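Local structure of protein NAGD (Escherichia coli, 2C4N) at residues I3-C8 and G35-L40; V67-A72 and R183-K188; Y88-G93 and H128-F133; P111-V116 and R139-N144; D201-D206 and D228-M233. The protein probably catalyses the metal-dependent removal of phosphate from ribonucleotides and a broad range of other phosphorylated substrates, as a member of the HAD superfamily. One frame throughout, in Å; residues are numbered along the deposited sequence.

Contact 1 (I3-C8 and G35-L40); sequences IKNVIC and GLPLVL
Strands 5-8 and 38-40 run parallel, their axes 4.8 Å apart and only 6° from the same direction, as neighbours in the Rossmann-like sheet of the HAD core. V6 lies between P37 and V39 in the bonding pattern: V6 N donates to P37 O at 2.9 Å, and V6 O receives V39 N at 3.0 Å. C8 N then donates to V39 O at 2.8 Å in a nearly straight bond (171° at the hydrogen). V6 and C8 share one face of the sheet with L38 and L40, covered by I31, F27 and L28 of helix 24-33; I7 and V39 occupy the other, against M189 of helix 180-189. V6 CG1, anti to the backbone N (chi1 179°), touches L38 CD1 at 3.9 Å, and L40 CD2 closes on C8 CB. Ahead of the strands L36 CD2 lies 3.5 Å from K4 O. The N5 side chain, weakly bonded through ND2 to E195 O, crosses that of P37 obliquely, with N5 OD1 3.2 Å from P37 CG.

Contact 2 (V67-A72 and R183-K188); sequences VFYTSA and RAALNK
A184 meets Y69 at the ring edge: its CB lies near the ring plane, 3.4 Å from Y69 OH and 3.8 Å from Y69 CE2. A185 follows, its CB 4.3 Å from Y69 CD2, while the same methyl also packs on I7. One helical turn after A184, K188 sends its chain past the tyrosine in the opposite direction, with CD 3.7 Å from Y69 CD1. That aliphatic chain is extended as far as CE, which lies 3.9 Å from F68 O; the bend at chi4 (68°) then places NZ, which is hydrogen-bonded to S66 O. Y69 CG stands anti to the backbone N (chi1 -160°), in a side chain that leaves its strand toward the helix, and the OH is hydrogen-bonded to D77 OD2 of helix 71-80. An alanine in place of Y69 would probably open a gap between A184 and the K188 methylenes and leave D77 OD2 without its hydroxyl mate. The axes of strand 68-70, an outer strand of the main parallel sheet, and of the helix at 183-188 approach to 10.2 Å at 152°; helix 180-189 thus lies on the sheet in the packing characteristic of the Rossmann-like HAD core.

Contact 3 (Y88-G93 and H128-F133); sequences YVVGEG and HKAAYF
Y88 and F133 cross at about a right angle as side chains, yet their rings meet obliquely, with planes at 53° and centroids 5.4 Å apart. The pair joins strand 86-90 to helix 124-135, a helix laid on the smaller parallel sheet in the alpha/beta cap domain of this HAD enzyme. F133 CE2 stands over one face of the tyrosine ring, 3.8 Å from Y88 CG. Farther out on that ring K129 crosses it, again at about a right angle: K129 CB is 3.8 Å from Y88 CZ, and K129 CD lies 3.9 Å from Y88 OH. The lysine chain stays extended beyond CG, and its NZ forms a salt bridge with D108 of strand 105-116, which Y88 also touches. Y88 CG is anti to the backbone N (chi1 172°), and the side chain leaves its strand toward the helix. F133 and A130 also pack on V114 of the adjacent strand. Elsewhere on the helix, H128 makes an edge-to-face contact with Y153 of a third subunit. Next to the tyrosine, the A130 methyl is shared, with CB 4.1 Å from both Y88 CE1 and V90 CG2.

Contact 4 (P111-V116 and R139-N144); sequences PDFVIV and RFIATN
R139 O is approached by two groups: V114 N, in a hydrogen bond of 2.8 Å, and F113 CA, in a CA-H...O contact of 3.2 Å. This is the parallel pairing of a beta-alpha-beta unit, strands 105-116 and 139-142 joined through helix 124-135. The bonding alternates along it, R139 N to D112 O, I141 N to V114 O (almost straight, 176°), V116 N to I141 O and T143 N to V116 O. F113 and R139 lie side by side and point the same way on the face that L79 of helix 71-80 also meets. F113 CE2 sits over one face of the guanidinium toward its rim, 3.4 Å from R139 NE, the two planes 40° apart; the bend at chi3 (64°) puts NE there. I141 CG1 also touches the F113 ring, 4.0 Å from F113 CD2. R139 NH2 is hydrogen-bonded to Q82 OE1 and to P234 O of a second subunit, and a leucine in place of R139 would probably leave both oxygens without this donor. On the other sheet face, against helices 124-135 and 156-167, F140 turns its edge to V116 CG2, which is 3.8 Å from F140 CE1. Beyond the strand, T143 OG1 donates to N144 OD1 at 2.8 Å, while N144 ND2 bonds D146, a probable specificity residue.

Contact 5 (D201-D206 and D228-M233); sequences DNLRTD and DDIDSM. With MG (magnesium ion), chain B; PO4 (phosphate ion), chain C.
The magnesium and phosphate site of the HAD core is built in part by segment 201-206, which packs through L203 and R204 on the loop after strand 216-220. L203 CD1 presses on D229 CB at 3.4 Å and also meets I230 CG2 at 3.9 Å and M233 CG at 4.1 Å. The M233 methyl, CE, lies over one face of the R204 guanidinium toward its rim, 3.5 Å from R204 CZ. Behind this apolar side the segment turns to the metal: D201 OD1 binds magnesium at 2.3 Å, and the six ligands also include D9 OD2, the backbone D11 O and two waters. One of these waters donates to both D206 OD2 and phosphate O4, bridging carboxylate and anion. D206 OD2 takes N202 N at 3.1 Å on its anti lone pair, and OD1 forms a salt bridge with K176, so the carboxylate is held by both oxygens. N202 is the N-cap, its OD1 accepting from R204 N at 2.9 Å, and its ND2 weakly bonds the phosphate. T205 OG1 donates to phosphate O4 at 2.7 Å; the ion, probably from the crystallisation liquor, lies among residues that probably bind substrate. Helix 203-212 starts here, with L203 and I230 both resting on L219 of strand 216-220, while 228-233 belongs to the loop leading on toward strand 239-241.

Overall arrangement
From the N terminus, contact 1 closes first, pairing strands 5-9 and 38-42 across helix 24-33. Contact 2 then opens a long loop, from strand 68-70 to helix 180-189, that encloses contacts 3 and 4 and so brackets the cap between parts of the core. Contacts 3 and 4 cross, their segments alternating along the chain: strands 86-90 and 105-116 are neighbours in the cap sheet, and helix 124-135 of contact 3 connects the two strands of contact 4. Contacts 1 and 2 touch through strands 38-42 and 68-70, and S71 of contact 2 packs on T143 of contact 4. Contact 5 comes last, closing a short loop between the start of helix 203-212 and the segment before strand 239-241.

Contact 1 (I3-C8 and G35-L40)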
# COMPACT_ATOMS: atom_id res chain seq x y z
N ILE A 3 -30.70 19.28 17.02
CA ILE A 3 -30.92 18.64 15.75
C ILE A 3 -32.07 19.25 14.99
O ILE A 3 -33.16 19.19 15.44
CB ILE A 3 -31.13 17.18 15.91
CG1 ILE A 3 -29.92 16.52 16.54
CG2 ILE A 3 -31.35 16.59 14.59
CD1 ILE A 3 -30.12 15.15 16.91
N LYS A 4 -31.79 19.86 13.83
CA LYS A 4 -32.84 20.48 13.03
C LYS A 4 -32.90 19.86 11.63
O LYS A 4 -33.85 20.10 10.89
CB LYS A 4 -32.58 21.98 12.90
CG LYS A 4 -32.59 22.75 14.21
CD LYS A 4 -32.30 24.23 13.96
CE LYS A 4 -32.32 25.03 15.25
NZ LYS A 4 -32.01 26.46 15.00
N ASN A 5 -31.88 19.08 11.29
CA ASN A 5 -31.80 18.44 9.98
C ASN A 5 -31.30 17.01 10.16
O ASN A 5 -30.59 16.71 11.12
CB ASN A 5 -30.82 19.20 9.08
CG ASN A 5 -31.09 20.70 9.07
OD1 ASN A 5 -31.96 21.18 8.34
ND2 ASN A 5 -30.35 21.43 9.89
N VAL A 6 -31.64 16.13 9.22
CA VAL A 6 -31.22 14.74 9.33
C VAL A 6 -30.73 14.12 8.03
O VAL A 6 -31.40 14.22 7.00
CB VAL A 6 -32.38 13.85 9.84
CG1 VAL A 6 -31.92 12.39 9.92
CG2 VAL A 6 -32.86 14.34 11.21
N ILE A 7 -29.55 13.51 8.08
CA ILE A 7 -29.00 12.79 6.94
C ILE A 7 -29.06 11.34 7.40
O ILE A 7 -28.50 11.00 8.44
CB ILE A 7 -27.53 13.14 6.66
CG1 ILE A 7 -27.40 14.58 6.17
CG2 ILE A 7 -26.96 12.19 5.60
CD1 ILE A 7 -25.95 15.02 5.93
N CYS A 8 -29.76 10.50 6.65
CA CYS A 8 -29.87 9.11 7.04
C CYS A 8 -29.41 8.18 5.94
O CYS A 8 -29.91 8.23 4.81
CB CYS A 8 -31.32 8.78 7.42
SG CYS A 8 -31.55 7.11 8.09
N GLY A 35 -41.14 18.41 10.36
CA GLY A 35 -40.68 19.42 9.43
C GLY A 35 -39.18 19.58 9.34
O GLY A 35 -38.69 20.61 8.91
N LEU A 36 -38.44 18.54 9.74
CA LEU A 36 -36.98 18.59 9.70
C LEU A 36 -36.48 18.20 8.31
O LEU A 36 -36.88 17.17 7.78
CB LEU A 36 -36.38 17.64 10.74
CG LEU A 36 -36.85 17.71 12.20
CD1 LEU A 36 -36.06 16.69 13.01
CD2 LEU A 36 -36.64 19.11 12.75
N PRO A 37 -35.62 19.03 7.70
CA PRO A 37 -35.12 18.67 6.37
C PRO A 37 -34.50 17.28 6.45
O PRO A 37 -33.82 16.95 7.42
CB PRO A 37 -34.10 19.77 6.08
CG PRO A 37 -34.73 20.96 6.76
CD PRO A 37 -35.17 20.38 8.09
N LEU A 38 -34.74 16.46 5.43
CA LEU A 38 -34.25 15.10 5.41
C LEU A 38 -33.58 14.70 4.10
O LEU A 38 -34.07 15.01 3.02
CB LEU A 38 -35.40 14.13 5.68
CG LEU A 38 -35.13 12.62 5.60
CD1 LEU A 38 -34.28 12.20 6.79
CD2 LEU A 38 -36.45 11.86 5.59
N VAL A 39 -32.45 14.01 4.22
CA VAL A 39 -31.73 13.52 3.06
C VAL A 39 -31.44 12.05 3.29
O VAL A 39 -30.89 11.67 4.33
CB VAL A 39 -30.39 14.27 2.85
CG1 VAL A 39 -29.54 13.54 1.83
CG2 VAL A 39 -30.66 15.69 2.39
N LEU A 40 -31.84 11.21 2.34
CA LEU A 40 -31.58 9.78 2.42
C LEU A 40 -30.39 9.56 1.50
O LEU A 40 -30.48 9.68 0.28
CB LEU A 40 -32.81 8.98 1.96
CG LEU A 40 -34.06 9.23 2.82
CD1 LEU A 40 -35.14 8.23 2.43
CD2 LEU A 40 -33.72 9.09 4.31

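Contact 2 (V67-A72 and R183-K188)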
# COMPACT_ATOMS: atom_id res chain seq x y z
N VAL A 67 -36.01 13.53 -1.49
CA VAL A 67 -35.16 13.32 -0.32
C VAL A 67 -33.91 12.52 -0.61
O VAL A 67 -32.94 12.60 0.14
CB VAL A 67 -35.93 12.65 0.85
CG1 VAL A 67 -37.09 13.52 1.27
CG2 VAL A 67 -36.40 11.25 0.46
N PHE A 68 -33.90 11.75 -1.70
CA PHE A 68 -32.73 10.94 -2.02
C PHE A 68 -31.53 11.70 -2.56
O PHE A 68 -31.67 12.65 -3.32
CB PHE A 68 -33.10 9.82 -3.01
CG PHE A 68 -34.08 8.83 -2.46
CD1 PHE A 68 -35.44 8.95 -2.73
CD2 PHE A 68 -33.64 7.82 -1.61
CE1 PHE A 68 -36.35 8.07 -2.14
CE2 PHE A 68 -34.55 6.94 -1.02
CZ PHE A 68 -35.91 7.07 -1.29
N TYR A 69 -30.34 11.27 -2.15
CA TYR A 69 -29.11 11.88 -2.61
C TYR A 69 -28.10 10.75 -2.77
O TYR A 69 -27.73 10.10 -1.80
CB TYR A 69 -28.60 12.91 -1.59
CG TYR A 69 -27.62 13.91 -2.18
CD1 TYR A 69 -27.96 14.66 -3.31
CD2 TYR A 69 -26.37 14.11 -1.61
CE1 TYR A 69 -27.07 15.59 -3.85
CE2 TYR A 69 -25.47 15.04 -2.14
CZ TYR A 69 -25.83 15.77 -3.27
OH TYR A 69 -24.95 16.69 -3.80
N THR A 70 -27.68 10.51 -4.00
CA THR A 70 -26.72 9.44 -4.29
C THR A 70 -25.37 10.02 -4.65
O THR A 70 -25.23 11.23 -4.87
CB THR A 70 -27.18 8.60 -5.49
OG1 THR A 70 -27.02 9.37 -6.68
CG2 THR A 70 -28.65 8.21 -5.34
N SER A 71 -24.36 9.16 -4.73
CA SER A 71 -23.02 9.60 -5.08
C SER A 71 -22.99 10.11 -6.52
O SER A 71 -22.07 10.84 -6.90
CB SER A 71 -22.01 8.46 -4.92
OG SER A 71 -22.35 7.35 -5.72
N ALA A 72 -23.99 9.74 -7.32
CA ALA A 72 -24.05 10.19 -8.71
C ALA A 72 -24.51 11.64 -8.73
O ALA A 72 -23.98 12.47 -9.46
CB ALA A 72 -25.00 9.31 -9.53
N ARG A 183 -21.04 17.67 3.10
CA ARG A 183 -21.17 19.10 2.86
C ARG A 183 -22.22 19.33 1.77
O ARG A 183 -23.07 20.21 1.88
CB ARG A 183 -19.83 19.70 2.42
CG ARG A 183 -19.12 20.49 3.51
CD ARG A 183 -20.00 21.64 3.98
NE ARG A 183 -19.88 21.88 5.41
CZ ARG A 183 -20.71 22.65 6.11
NH1 ARG A 183 -21.72 23.25 5.50
NH2 ARG A 183 -20.53 22.80 7.41
N ALA A 184 -22.14 18.51 0.73
CA ALA A 184 -23.08 18.60 -0.39
C ALA A 184 -24.50 18.33 0.10
O ALA A 184 -25.45 18.97 -0.33
CB ALA A 184 -22.69 17.60 -1.48
N ALA A 185 -24.64 17.36 0.99
CA ALA A 185 -25.94 17.00 1.54
C ALA A 185 -26.50 18.16 2.37
O ALA A 185 -27.69 18.47 2.31
CB ALA A 185 -25.84 15.73 2.38
N LEU A 186 -25.63 18.79 3.16
CA LEU A 186 -26.03 19.93 3.98
C LEU A 186 -26.49 21.07 3.08
O LEU A 186 -27.50 21.71 3.36
CB LEU A 186 -24.86 20.42 4.85
CG LEU A 186 -24.36 19.50 5.98
CD1 LEU A 186 -23.11 20.10 6.60
CD2 LEU A 186 -25.44 19.34 7.03
N ASN A 187 -25.76 21.35 2.03
CA ASN A 187 -26.14 22.40 1.11
C ASN A 187 -27.49 22.09 0.50
O ASN A 187 -28.24 22.96 0.23
CB ASN A 187 -25.08 22.68 0.01
CG ASN A 187 -23.66 23.04 0.56
OD1 ASN A 187 -23.49 23.37 1.71
ND2 ASN A 187 -22.66 22.93 -0.29
N LYS A 188 -27.77 20.83 0.25
CA LYS A 188 -29.05 20.42 -0.31
C LYS A 188 -30.18 20.79 0.64
O LYS A 188 -31.29 21.11 0.21
CB LYS A 188 -29.05 18.91 -0.59
CG LYS A 188 -30.39 18.32 -1.04
CD LYS A 188 -30.22 16.84 -1.42
CE LYS A 188 -31.56 16.10 -1.56
NZ LYS A 188 -32.39 16.56 -2.71

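Contact 3 (Y88-G93 and H128-F133)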
# COMPACT_ATOMS: atom_id res chain seq x y z
N TYR A 88 -14.92 11.95 -20.05
CA TYR A 88 -14.97 10.59 -20.55
C TYR A 88 -15.55 9.87 -19.34
O TYR A 88 -14.97 9.90 -18.25
CB TYR A 88 -13.58 10.05 -20.89
CG TYR A 88 -13.62 8.58 -21.23
CD1 TYR A 88 -13.09 7.63 -20.37
CD2 TYR A 88 -14.25 8.14 -22.39
CE1 TYR A 88 -13.19 6.27 -20.65
CE2 TYR A 88 -14.37 6.78 -22.68
CZ TYR A 88 -13.84 5.85 -21.81
OH TYR A 88 -13.97 4.51 -22.08
N VAL A 89 -16.70 9.23 -19.52
CA VAL A 89 -17.35 8.56 -18.42
C VAL A 89 -17.36 7.04 -18.50
O VAL A 89 -17.68 6.46 -19.54
CB VAL A 89 -18.81 9.05 -18.26
CG1 VAL A 89 -19.48 8.37 -17.07
CG2 VAL A 89 -18.82 10.57 -18.08
N VAL A 90 -16.99 6.42 -17.39
CA VAL A 90 -17.01 4.97 -17.27
C VAL A 90 -18.17 4.74 -16.32
O VAL A 90 -18.01 4.75 -15.11
CB VAL A 90 -15.71 4.43 -16.64
CG1 VAL A 90 -15.81 2.92 -16.43
CG2 VAL A 90 -14.52 4.74 -17.55
N GLY A 91 -19.36 4.58 -16.88
CA GLY A 91 -20.54 4.38 -16.05
C GLY A 91 -21.77 4.33 -16.93
O GLY A 91 -21.66 4.40 -18.15
N GLU A 92 -22.94 4.22 -16.31
CA GLU A 92 -24.17 4.14 -17.09
C GLU A 92 -25.37 4.58 -16.28
O GLU A 92 -25.29 4.72 -15.06
CB GLU A 92 -24.38 2.70 -17.57
CG GLU A 92 -24.64 1.69 -16.43
CD GLU A 92 -24.60 0.23 -16.89
OE1 GLU A 92 -24.67 -0.01 -18.11
OE2 GLU A 92 -24.49 -0.67 -16.02
N GLY A 93 -26.48 4.80 -16.97
CA GLY A 93 -27.71 5.18 -16.31
C GLY A 93 -27.77 6.53 -15.62
O GLY A 93 -27.47 7.56 -16.21
N HIS A 128 -8.55 1.05 -20.66
CA HIS A 128 -7.48 1.58 -21.49
C HIS A 128 -7.63 3.08 -21.70
O HIS A 128 -6.71 3.85 -21.41
CB HIS A 128 -7.47 0.87 -22.84
CG HIS A 128 -6.51 1.45 -23.83
ND1 HIS A 128 -6.79 1.51 -25.18
CD2 HIS A 128 -5.28 2.00 -23.68
CE1 HIS A 128 -5.77 2.07 -25.81
NE2 HIS A 128 -4.84 2.38 -24.92
N LYS A 129 -8.78 3.50 -22.21
CA LYS A 129 -9.02 4.92 -22.46
C LYS A 129 -8.95 5.76 -21.20
O LYS A 129 -8.33 6.82 -21.18
CB LYS A 129 -10.37 5.13 -23.13
CG LYS A 129 -10.48 4.56 -24.54
CD LYS A 129 -11.76 5.06 -25.19
CE LYS A 129 -12.07 4.33 -26.49
NZ LYS A 129 -13.36 4.82 -27.07
N ALA A 130 -9.59 5.29 -20.13
CA ALA A 130 -9.58 6.02 -18.87
C ALA A 130 -8.15 6.18 -18.37
O ALA A 130 -7.75 7.27 -17.96
CB ALA A 130 -10.43 5.28 -17.83
N ALA A 131 -7.38 5.10 -18.43
CA ALA A 131 -5.99 5.14 -17.98
C ALA A 131 -5.17 6.11 -18.84
O ALA A 131 -4.36 6.87 -18.33
CB ALA A 131 -5.38 3.74 -18.04
N TYR A 132 -5.40 6.06 -20.15
CA TYR A 132 -4.71 6.94 -21.08
C TYR A 132 -4.98 8.41 -20.76
O TYR A 132 -4.06 9.22 -20.69
CB TYR A 132 -5.15 6.64 -22.51
CG TYR A 132 -4.62 7.61 -23.54
CD1 TYR A 132 -3.32 7.50 -24.02
CD2 TYR A 132 -5.42 8.64 -24.03
CE1 TYR A 132 -2.82 8.40 -24.97
CE2 TYR A 132 -4.94 9.54 -24.97
CZ TYR A 132 -3.64 9.42 -25.43
OH TYR A 132 -3.16 10.31 -26.37
N PHE A 133 -6.25 8.76 -20.58
CA PHE A 133 -6.61 10.14 -20.27
C PHE A 133 -6.08 10.61 -18.91
O PHE A 133 -5.58 11.73 -18.79
CB PHE A 133 -8.13 10.32 -20.31
CG PHE A 133 -8.73 10.15 -21.68
CD1 PHE A 133 -8.19 10.82 -22.78
CD2 PHE A 133 -9.83 9.31 -21.88
CE1 PHE A 133 -8.75 10.67 -24.05
CE2 PHE A 133 -10.39 9.15 -23.15
CZ PHE A 133 -9.84 9.83 -24.24

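Contact 4 (P111-V116 and R139-N144)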
# COMPACT_ATOMS: atom_id res chain seq x y z
N PRO A 111 -11.08 14.99 -23.30
CA PRO A 111 -11.94 15.21 -22.14
C PRO A 111 -11.18 15.94 -21.03
O PRO A 111 -9.97 15.77 -20.89
CB PRO A 111 -12.33 13.80 -21.73
CG PRO A 111 -11.10 13.00 -22.09
CD PRO A 111 -10.72 13.57 -23.44
N ASP A 112 -11.90 16.75 -20.25
CA ASP A 112 -11.29 17.48 -19.14
C ASP A 112 -11.24 16.55 -17.93
O ASP A 112 -10.29 16.60 -17.13
CB ASP A 112 -12.11 18.71 -18.78
CG ASP A 112 -12.26 19.68 -19.94
OD1 ASP A 112 -11.22 20.11 -20.48
OD2 ASP A 112 -13.41 20.01 -20.30
N PHE A 113 -12.27 15.72 -17.79
CA PHE A 113 -12.40 14.78 -16.68
C PHE A 113 -12.58 13.35 -17.13
O PHE A 113 -13.07 13.08 -18.23
CB PHE A 113 -13.64 15.08 -15.83
CG PHE A 113 -13.72 16.47 -15.30
CD1 PHE A 113 -14.17 17.51 -16.11
CD2 PHE A 113 -13.38 16.73 -13.98
CE1 PHE A 113 -14.27 18.80 -15.60
CE2 PHE A 113 -13.48 18.02 -13.47
CZ PHE A 113 -13.93 19.06 -14.28
N VAL A 114 -12.21 12.43 -16.25
CA VAL A 114 -12.42 11.00 -16.45
C VAL A 114 -13.27 10.73 -15.21
O VAL A 114 -12.82 10.94 -14.08
CB VAL A 114 -11.12 10.17 -16.37
CG1 VAL A 114 -11.47 8.69 -16.19
CG2 VAL A 114 -10.32 10.35 -17.65
N ILE A 115 -14.51 10.30 -15.42
CA ILE A 115 -15.41 10.05 -14.32
C ILE A 115 -15.79 8.58 -14.28
O ILE A 115 -16.27 8.03 -15.27
CB ILE A 115 -16.70 10.88 -14.46
CG1 ILE A 115 -16.33 12.36 -14.64
CG2 ILE A 115 -17.58 10.68 -13.24
CD1 ILE A 115 -17.50 13.23 -15.03
N VAL A 116 -15.57 7.94 -13.14
CA VAL A 116 -15.88 6.54 -13.00
C VAL A 116 -16.99 6.31 -11.97
O VAL A 116 -16.91 6.79 -10.84
CB VAL A 116 -14.64 5.72 -12.55
CG1 VAL A 116 -14.99 4.23 -12.50
CG2 VAL A 116 -13.48 5.96 -13.51
N ARG A 139 -8.65 15.21 -15.20
CA ARG A 139 -9.04 15.23 -13.79
C ARG A 139 -9.82 13.94 -13.49
O ARG A 139 -10.88 13.68 -14.07
CB ARG A 139 -9.87 16.48 -13.50
CG ARG A 139 -9.05 17.77 -13.69
CD ARG A 139 -9.90 19.03 -13.66
NE ARG A 139 -10.54 19.26 -12.37
CZ ARG A 139 -11.26 20.34 -12.08
NH1 ARG A 139 -11.43 21.29 -12.99
NH2 ARG A 139 -11.82 20.47 -10.88
N PHE A 140 -9.26 13.14 -12.59
CA PHE A 140 -9.78 11.82 -12.20
C PHE A 140 -10.77 11.87 -11.01
O PHE A 140 -10.37 12.09 -9.87
CB PHE A 140 -8.57 10.93 -11.89
CG PHE A 140 -8.86 9.45 -11.84
CD1 PHE A 140 -10.04 8.91 -12.34
CD2 PHE A 140 -7.90 8.58 -11.32
CE1 PHE A 140 -10.27 7.53 -12.31
CE2 PHE A 140 -8.11 7.20 -11.29
CZ PHE A 140 -9.29 6.67 -11.78
N ILE A 141 -12.05 11.64 -11.30
CA ILE A 141 -13.11 11.67 -10.29
C ILE A 141 -13.86 10.34 -10.29
O ILE A 141 -14.13 9.77 -11.35
CB ILE A 141 -14.16 12.77 -10.59
CG1 ILE A 141 -13.48 14.09 -10.97
CG2 ILE A 141 -15.07 12.95 -9.40
CD1 ILE A 141 -12.65 14.69 -9.87
N ALA A 142 -14.22 9.86 -9.10
CA ALA A 142 -14.96 8.60 -8.98
C ALA A 142 -16.10 8.79 -7.99
O ALA A 142 -15.96 9.51 -7.00
CB ALA A 142 -14.02 7.49 -8.51
N THR A 143 -17.24 8.15 -8.25
CA THR A 143 -18.40 8.30 -7.38
C THR A 143 -18.25 7.77 -5.95
O THR A 143 -18.62 8.44 -5.00
CB THR A 143 -19.67 7.68 -8.01
OG1 THR A 143 -19.47 6.29 -8.27
CG2 THR A 143 -20.01 8.39 -9.31
N ASN A 144 -17.70 6.57 -5.80
CA ASN A 144 -17.55 5.99 -4.46
C ASN A 144 -16.43 4.96 -4.42
O ASN A 144 -16.19 4.25 -5.40
CB ASN A 144 -18.88 5.37 -4.00
CG ASN A 144 -19.38 4.27 -4.94
OD1 ASN A 144 -19.62 4.50 -6.13
ND2 ASN A 144 -19.54 3.07 -4.39

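Contact 5 (D201-D206 and D228-M233)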
# COMPACT_ATOMS: atom_id res chain seq x y z
N ASP A 201 -24.82 2.92 9.48
CA ASP A 201 -24.47 1.62 10.03
C ASP A 201 -22.99 1.27 9.88
O ASP A 201 -22.53 0.28 10.44
CB ASP A 201 -25.28 0.52 9.35
CG ASP A 201 -24.97 0.41 7.88
OD1 ASP A 201 -25.09 1.44 7.19
OD2 ASP A 201 -24.61 -0.70 7.41
N ASN A 202 -22.25 2.08 9.12
CA ASN A 202 -20.83 1.81 8.91
C ASN A 202 -19.93 2.84 9.58
O ASN A 202 -19.84 3.99 9.15
CB ASN A 202 -20.52 1.78 7.41
CG ASN A 202 -19.18 1.15 7.11
OD1 ASN A 202 -18.26 1.21 7.93
ND2 ASN A 202 -19.05 0.56 5.93
N LEU A 203 -19.23 2.42 10.62
CA LEU A 203 -18.33 3.30 11.35
C LEU A 203 -17.28 3.94 10.46
O LEU A 203 -16.95 5.11 10.62
CB LEU A 203 -17.61 2.51 12.46
CG LEU A 203 -18.39 2.27 13.76
CD1 LEU A 203 -17.72 1.16 14.56
CD2 LEU A 203 -18.45 3.56 14.57
N ARG A 204 -16.77 3.17 9.50
CA ARG A 204 -15.72 3.65 8.61
C ARG A 204 -16.17 4.53 7.45
O ARG A 204 -15.33 5.04 6.71
CB ARG A 204 -14.91 2.46 8.10
CG ARG A 204 -14.25 1.69 9.23
CD ARG A 204 -13.46 0.48 8.76
NE ARG A 204 -12.98 -0.29 9.90
CZ ARG A 204 -12.01 0.10 10.73
NH1 ARG A 204 -11.39 1.25 10.53
NH2 ARG A 204 -11.67 -0.67 11.76
N THR A 205 -17.47 4.72 7.29
CA THR A 205 -17.96 5.57 6.20
C THR A 205 -18.96 6.62 6.68
O THR A 205 -18.68 7.81 6.62
CB THR A 205 -18.57 4.71 5.06
OG1 THR A 205 -19.70 3.99 5.55
CG2 THR A 205 -17.54 3.71 4.53
N ASP A 206 -20.12 6.19 7.16
CA ASP A 206 -21.12 7.14 7.63
C ASP A 206 -20.62 7.94 8.83
O ASP A 206 -20.66 9.17 8.85
CB ASP A 206 -22.40 6.42 8.06
CG ASP A 206 -22.97 5.55 6.98
OD1 ASP A 206 -23.36 6.10 5.92
OD2 ASP A 206 -23.03 4.32 7.18
N ASP A 228 -18.95 -3.84 19.36
CA ASP A 228 -17.58 -3.95 19.82
C ASP A 228 -16.58 -3.23 18.93
O ASP A 228 -15.43 -3.02 19.32
CB ASP A 228 -17.16 -5.42 20.00
CG ASP A 228 -17.24 -6.22 18.72
OD1 ASP A 228 -17.10 -5.63 17.62
OD2 ASP A 228 -17.43 -7.45 18.81
N ASP A 229 -17.01 -2.83 17.74
CA ASP A 229 -16.12 -2.12 16.81
C ASP A 229 -15.76 -0.71 17.29
O ASP A 229 -14.81 -0.12 16.79
CB ASP A 229 -16.74 -2.02 15.41
CG ASP A 229 -16.79 -3.35 14.68
OD1 ASP A 229 -15.90 -4.19 14.90
OD2 ASP A 229 -17.72 -3.55 13.86
N ILE A 230 -16.51 -0.18 18.26
CA ILE A 230 -16.24 1.17 18.74
C ILE A 230 -15.19 1.26 19.85
O ILE A 230 -14.65 2.34 20.11
CB ILE A 230 -17.53 1.86 19.27
CG1 ILE A 230 -17.93 1.27 20.63
CG2 ILE A 230 -18.67 1.70 18.27
CD1 ILE A 230 -18.84 2.18 21.46
N ASP A 231 -14.89 0.13 20.48
CA ASP A 231 -13.94 0.10 21.59
C ASP A 231 -12.59 0.72 21.24
O ASP A 231 -12.10 1.60 21.95
CB ASP A 231 -13.73 -1.34 22.08
CG ASP A 231 -15.03 -2.01 22.52
OD1 ASP A 231 -16.00 -1.28 22.83
OD2 ASP A 231 -15.08 -3.26 22.58
N SER A 232 -11.99 0.26 20.15
CA SER A 232 -10.68 0.75 19.74
C SER A 232 -10.76 1.96 18.80
O SER A 232 -9.73 2.54 18.45
CB SER A 232 -9.89 -0.38 19.07
OG SER A 232 -10.59 -0.88 17.95
N MET A 233 -11.97 2.33 18.40
CA MET A 233 -12.17 3.45 17.49
C MET A 233 -11.67 4.79 18.04
O MET A 233 -12.01 5.19 19.15
CB MET A 233 -13.66 3.59 17.13
CG MET A 233 -14.14 2.67 16.00
SD MET A 233 -13.70 3.32 14.37
CE MET A 233 -13.54 1.81 13.38
MG MG B . -25.02 1.59 4.93
P PO4 C . -20.83 2.37 2.37
O1 PO4 C . -21.97 2.21 1.44
O2 PO4 C . -20.50 1.06 2.99
O3 PO4 C . -19.65 2.88 1.63
O4 PO4 C . -21.19 3.34 3.44
O HOH W 1 -24.01 -0.50 4.71
O HOH W 2 -23.03 2.70 5.32